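Local coordinates for protein beta-phenylalanine aminotransferase (PDB 4AO9) that catalyses the transamination of beta-phenylalanine with pyridoxal-5'-phosphate as cofactor, as a dimeric member of the class-III aminotransferases, at residues Ala353-Ala356 with Arg357-Leu361; Gly57-Ser60 with Arg61-Leu64. All coordinates share one frame; numbering follows the deposited sequence.

Interaction 1. Residues Ala353-Ala356 with Arg357-Leu361; sequences ALRA and RLNAL
Leu354 overlaps Leu358 one turn further along helix 341-365, the two side chains crossing at a slant with CD1 of Leu354 3.7 Å from CD1 of Leu358. Leu354 holds CG anti to its backbone N (chi1 169°), which swings its methyl end forward along the helix to the next leucine. Both leucines face inward: Leu354 packs on Ile432 and Val436 and Leu358 on Ile439, all of helix 429-445, while Met378 of strand 377-381 touches both. Beside this apolar pair, Arg355 and Asn359 run side by side and point the same way, CG of Arg355 lying 3.8 Å from ND2 of Asn359, with the guanidinium and amide planes turned 69° apart. Their polar ends are engaged elsewhere: Arg355 forms a salt bridge with Glu352 of the same helix, and OD1 of Asn359 accepts from the backbone N of Phe371. Arg357 lays its CG 3.4 Å from the carbonyl O of Ala353 before its chain bends at chi3 and leads to a salt bridge with Asp433. Beneath run regular i to i+4 alpha-helical bonds, among them Leu358 N to Leu354 O at 2.9 Å. Leucines on the buried side and polar flanks make this helix amphipathic: its inward stripe packs by apolar contact, while Arg357 and Asn359 reach helix 429-445 and strand 370-374 through polar bonds.

Interaction 2. Residues Gly57-Ser60 with Arg61-Leu64; sequences GANS and RSVL
Asn59 reaches past Ser60 to the residue two further on: its CG is anti to the backbone N (chi1 -178°), and ND2 donates to the carbonyl O of Arg61 at 2.9 Å. The acceptor lies close to the amide plane of Asn59, yet the donor stands above the carbonyl plane, 66° out of it. Leu64 N reaches the same oxygen from the opposite face, also at 2.9 Å, so two N-H groups grip Arg61 O. That second bond closes the 3-10 turn 62-64 in the loop between helix 42-51 and strand 72-77, at the dimer interface characteristic of class-III aminotransferases. The Asn59 amide is also held from the second subunit, where Arg147 bonds OD1 and His125 bonds ND2. Replacing Asn59 by an alanine would probably leave Arg61 O with the Leu64 bond but no side-chain donor, and Arg147 and His125 of the second subunit without their amide partner. Ser60 turns its OG to the backbone N of Phe148 of the second subunit, while its carbonyl O lies 3.3 Å from CG of Arg61. Past that carbonyl the Arg61 chain bends at chi3, setting one guanidinium face against CD2 of Leu64, which sits 3.9 Å above the plane and offset toward the rim. NE of Arg61 bonds Gly319 O of the second subunit and NH2 forms a salt bridge with Glu95 of its own chain, with the side chain about 7 Å from a bound pyridoxal-5'-phosphate.

Overall arrangement
Interaction 2 precedes interaction 1 along the chain, and the two do not touch: their centres are 32 Å apart and their nearest atoms about 19 Å. They hold different elements. Residues 353-361 belong to one helix, packed by one side against helix 429-445 and two strands of the same chain, with much of its other surface exposed and no second subunit in contact. Residues 57-64 form a largely buried loop with a short 3-10 turn, in contact with the second subunit and near a cofactor. The chemistry follows: regular backbone bonds and leucine packing flanked by surface salt bridges in interaction 1, against side-chain bonds both within the chain and to the second subunit in interaction 2.

Interaction 1. Residues Ala353-Ala356 with Arg357-Leu361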
ATOM      1  N   ALA A 353      30.880 -12.462   6.644  1.00 15.49           N
ATOM      2  CA  ALA A 353      31.912 -13.385   6.171  1.00 16.31           C
ATOM      3  C   ALA A 353      31.971 -13.399   4.643  1.00 16.09           C
ATOM      4  O   ALA A 353      33.057 -13.371   4.053  1.00 16.74           O
ATOM      5  CB  ALA A 353      31.683 -14.776   6.732  1.00 16.46           C
ATOM      6  N   LEU A 354      30.801 -13.397   4.000  1.00 15.67           N
ATOM      7  CA  LEU A 354      30.741 -13.355   2.546  1.00 14.66           C
ATOM      8  C   LEU A 354      31.313 -12.053   1.984  1.00 14.35           C
ATOM      9  O   LEU A 354      32.116 -12.078   1.043  1.00 14.16           O
ATOM     10  CB  LEU A 354      29.304 -13.586   2.049  1.00 14.64           C
ATOM     11  CG  LEU A 354      28.982 -13.336   0.571  1.00 14.83           C
ATOM     12  CD1 LEU A 354      29.824 -14.214  -0.363  1.00 15.36           C
ATOM     13  CD2 LEU A 354      27.501 -13.549   0.292  1.00 14.33           C
ATOM     14  N   ARG A 355      30.909 -10.920   2.560  1.00 13.81           N
ATOM     15  CA  ARG A 355      31.370  -9.633   2.056  1.00 13.87           C
ATOM     16  C   ARG A 355      32.892  -9.507   2.152  1.00 14.64           C
ATOM     17  O   ARG A 355      33.535  -8.994   1.235  1.00 14.78           O
ATOM     18  CB  ARG A 355      30.673  -8.451   2.749  1.00 13.62           C
ATOM     19  CG  ARG A 355      30.756  -7.178   1.917  1.00 14.34           C
ATOM     20  CD  ARG A 355      30.065  -5.970   2.573  1.00 15.31           C
ATOM     21  NE  ARG A 355      30.861  -5.395   3.657  1.00 16.00           N
ATOM     22  CZ  ARG A 355      30.618  -5.581   4.950  1.00 16.83           C
ATOM     23  NH1 ARG A 355      29.589  -6.324   5.355  1.00 15.36           N
ATOM     24  NH2 ARG A 355      31.410  -5.019   5.848  1.00 19.17           N
ATOM     25  N   ALA A 356      33.452  -9.983   3.259  1.00 15.44           N
ATOM     26  CA  ALA A 356      34.901  -9.957   3.447  1.00 16.08           C
ATOM     27  C   ALA A 356      35.606 -10.844   2.418  1.00 16.18           C
ATOM     28  O   ALA A 356      36.622 -10.432   1.847  1.00 16.80           O
ATOM     29  CB  ALA A 356      35.272 -10.358   4.863  1.00 16.68           C
ATOM     30  N   ARG A 357      35.064 -12.037   2.170  1.00 15.81           N
ATOM     31  CA  ARG A 357      35.617 -12.934   1.150  1.00 16.05           C
ATOM     32  C   ARG A 357      35.615 -12.261  -0.219  1.00 15.74           C
ATOM     33  O   ARG A 357      36.605 -12.310  -0.945  1.00 16.87           O
ATOM     34  CB  ARG A 357      34.849 -14.253   1.078  1.00 16.36           C
ATOM     35  CG  ARG A 357      35.169 -15.250   2.183  1.00 18.39           C
ATOM     36  CD  ARG A 357      34.186 -16.413   2.149  1.00 19.42           C
ATOM     37  NE  ARG A 357      34.371 -17.290   0.997  1.00 20.74           N
ATOM     38  CZ  ARG A 357      33.560 -18.295   0.673  1.00 20.87           C
ATOM     39  NH1 ARG A 357      32.476 -18.552   1.402  1.00 20.85           N
ATOM     40  NH2 ARG A 357      33.824 -19.044  -0.389  1.00 22.01           N
ATOM     41  N   LEU A 358      34.504 -11.620  -0.567  1.00 14.65           N
ATOM     42  CA  LEU A 358      34.393 -10.967  -1.863  1.00 14.01           C
ATOM     43  C   LEU A 358      35.341  -9.786  -2.009  1.00 14.28           C
ATOM     44  O   LEU A 358      35.966  -9.622  -3.054  1.00 14.57           O
ATOM     45  CB  LEU A 358      32.954 -10.516  -2.107  1.00 13.53           C
ATOM     46  CG  LEU A 358      31.930 -11.628  -2.301  1.00 13.14           C
ATOM     47  CD1 LEU A 358      30.527 -11.040  -2.170  1.00 11.76           C
ATOM     48  CD2 LEU A 358      32.121 -12.330  -3.646  1.00 13.79           C
ATOM     49  N   ASN A 359      35.428  -8.952  -0.974  1.00 14.75           N
ATOM     50  CA  ASN A 359      36.342  -7.815  -0.998  1.00 15.24           C
ATOM     51  C   ASN A 359      37.809  -8.228  -1.068  1.00 15.88           C
ATOM     52  O   ASN A 359      38.593  -7.594  -1.767  1.00 16.68           O
ATOM     53  CB  ASN A 359      36.042  -6.868   0.157  1.00 15.11           C
ATOM     54  CG  ASN A 359      34.830  -6.013  -0.129  1.00 15.75           C
ATOM     55  OD1 ASN A 359      34.589  -5.649  -1.280  1.00 16.04           O
ATOM     56  ND2 ASN A 359      34.064  -5.691   0.905  1.00 14.81           N
ATOM     57  N   ALA A 360      38.148  -9.321  -0.395  1.00 16.43           N
ATOM     58  CA  ALA A 360      39.513  -9.855  -0.442  1.00 17.17           C
ATOM     59  C   ALA A 360      39.845 -10.333  -1.853  1.00 17.64           C
ATOM     60  O   ALA A 360      40.937 -10.057  -2.369  1.00 18.31           O
ATOM     61  CB  ALA A 360      39.681 -10.980   0.565  1.00 17.70           C
ATOM     62  N   LEU A 361      38.898 -11.032  -2.473  1.00 17.70           N
ATOM     63  CA  LEU A 361      39.050 -11.524  -3.841  1.00 17.87           C
ATOM     64  C   LEU A 361      39.302 -10.377  -4.819  1.00 18.57           C
ATOM     65  O   LEU A 361      40.252 -10.417  -5.606  1.00 19.11           O
ATOM     66  CB  LEU A 361      37.816 -12.343  -4.254  1.00 17.83           C
ATOM     67  CG  LEU A 361      37.642 -12.783  -5.712  1.00 18.22           C
ATOM     68  CD1 LEU A 361      38.787 -13.682  -6.177  1.00 20.17           C
ATOM     69  CD2 LEU A 361      36.287 -13.485  -5.893  1.00 19.38           C
TER

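Interaction 2. Residues Gly57-Ser60 with Arg61-Leu64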
ATOM      1  N   GLY A  57       5.652  -1.528 -20.748  1.00 11.56           N
ATOM      2  CA  GLY A  57       6.860  -2.352 -20.664  1.00 11.91           C
ATOM      3  C   GLY A  57       6.637  -3.684 -19.956  1.00 11.23           C
ATOM      4  O   GLY A  57       7.573  -4.245 -19.364  1.00 11.54           O
ATOM      5  N   ALA A  58       5.397  -4.184 -20.026  1.00 11.71           N
ATOM      6  CA  ALA A  58       4.954  -5.410 -19.344  1.00 11.68           C
ATOM      7  C   ALA A  58       5.139  -5.353 -17.828  1.00 11.63           C
ATOM      8  O   ALA A  58       5.160  -6.374 -17.159  1.00 11.49           O
ATOM      9  CB  ALA A  58       5.661  -6.652 -19.941  1.00 11.98           C
ATOM     10  N   ASN A  59       5.234  -4.139 -17.290  1.00 11.38           N
ATOM     11  CA  ASN A  59       5.860  -3.929 -15.986  1.00 10.74           C
ATOM     12  C   ASN A  59       4.953  -3.259 -14.961  1.00 10.65           C
ATOM     13  O   ASN A  59       4.175  -2.357 -15.305  1.00 10.85           O
ATOM     14  CB  ASN A  59       7.129  -3.088 -16.198  1.00 10.92           C
ATOM     15  CG  ASN A  59       7.898  -2.839 -14.923  1.00 11.58           C
ATOM     16  OD1 ASN A  59       7.864  -1.738 -14.380  1.00 10.03           O
ATOM     17  ND2 ASN A  59       8.596  -3.862 -14.429  1.00 11.27           N
ATOM     18  N   SER A  60       5.067  -3.695 -13.703  1.00  9.78           N
ATOM     19  CA  SER A  60       4.323  -3.082 -12.605  1.00 10.84           C
ATOM     20  C   SER A  60       5.214  -2.659 -11.425  1.00 11.04           C
ATOM     21  O   SER A  60       4.727  -2.072 -10.452  1.00 10.85           O
ATOM     22  CB  SER A  60       3.237  -4.040 -12.141  1.00 11.18           C
ATOM     23  OG  SER A  60       2.379  -3.393 -11.231  1.00 11.98           O
ATOM     24  N   ARG A  61       6.510  -2.963 -11.520  1.00 11.14           N
ATOM     25  CA  ARG A  61       7.507  -2.568 -10.505  1.00 11.72           C
ATOM     26  C   ARG A  61       8.781  -2.282 -11.260  1.00 11.91           C
ATOM     27  O   ARG A  61       9.419  -3.209 -11.762  1.00 10.99           O
ATOM     28  CB  ARG A  61       7.764  -3.701  -9.507  1.00 12.20           C
ATOM     29  CG  ARG A  61       6.600  -4.037  -8.593  1.00 13.07           C
ATOM     30  CD  ARG A  61       6.808  -5.359  -7.863  1.00 14.82           C
ATOM     31  NE  ARG A  61       8.048  -5.365  -7.087  1.00 14.80           N
ATOM     32  CZ  ARG A  61       8.653  -6.471  -6.647  1.00 14.24           C
ATOM     33  NH1 ARG A  61       8.135  -7.677  -6.896  1.00 14.23           N
ATOM     34  NH2 ARG A  61       9.769  -6.358  -5.939  1.00 15.66           N
ATOM     35  N   SER A  62       9.150  -1.007 -11.353  1.00 12.49           N
ATOM     36  CA  SER A  62      10.220  -0.585 -12.255  1.00 13.74           C
ATOM     37  C   SER A  62      11.539  -1.333 -12.087  1.00 14.21           C
ATOM     38  O   SER A  62      12.213  -1.626 -13.079  1.00 14.49           O
ATOM     39  CB  SER A  62      10.431   0.930 -12.167  1.00 14.36           C
ATOM     40  OG  SER A  62       9.252   1.598 -12.557  1.00 17.26           O
ATOM     41  N   VAL A  63      11.904  -1.664 -10.850  1.00 14.71           N
ATOM     42  CA  VAL A  63      13.184  -2.340 -10.603  1.00 15.38           C
ATOM     43  C   VAL A  63      13.263  -3.737 -11.237  1.00 15.22           C
ATOM     44  O   VAL A  63      14.355  -4.265 -11.472  1.00 16.04           O
ATOM     45  CB  VAL A  63      13.528  -2.390  -9.081  1.00 15.67           C
ATOM     46  CG1 VAL A  63      12.853  -3.590  -8.384  1.00 17.07           C
ATOM     47  CG2 VAL A  63      15.039  -2.443  -8.868  1.00 16.58           C
ATOM     48  N   LEU A  64      12.105  -4.332 -11.520  1.00 14.33           N
ATOM     49  CA  LEU A  64      12.056  -5.668 -12.101  1.00 13.96           C
ATOM     50  C   LEU A  64      12.324  -5.652 -13.596  1.00 14.43           C
ATOM     51  O   LEU A  64      12.581  -6.699 -14.178  1.00 15.34           O
ATOM     52  CB  LEU A  64      10.704  -6.334 -11.833  1.00 13.84           C
ATOM     53  CG  LEU A  64      10.284  -6.529 -10.374  1.00 13.00           C
ATOM     54  CD1 LEU A  64       8.961  -7.291 -10.340  1.00 13.69           C
ATOM     55  CD2 LEU A  64      11.358  -7.243  -9.532  1.00 13.52           C
TER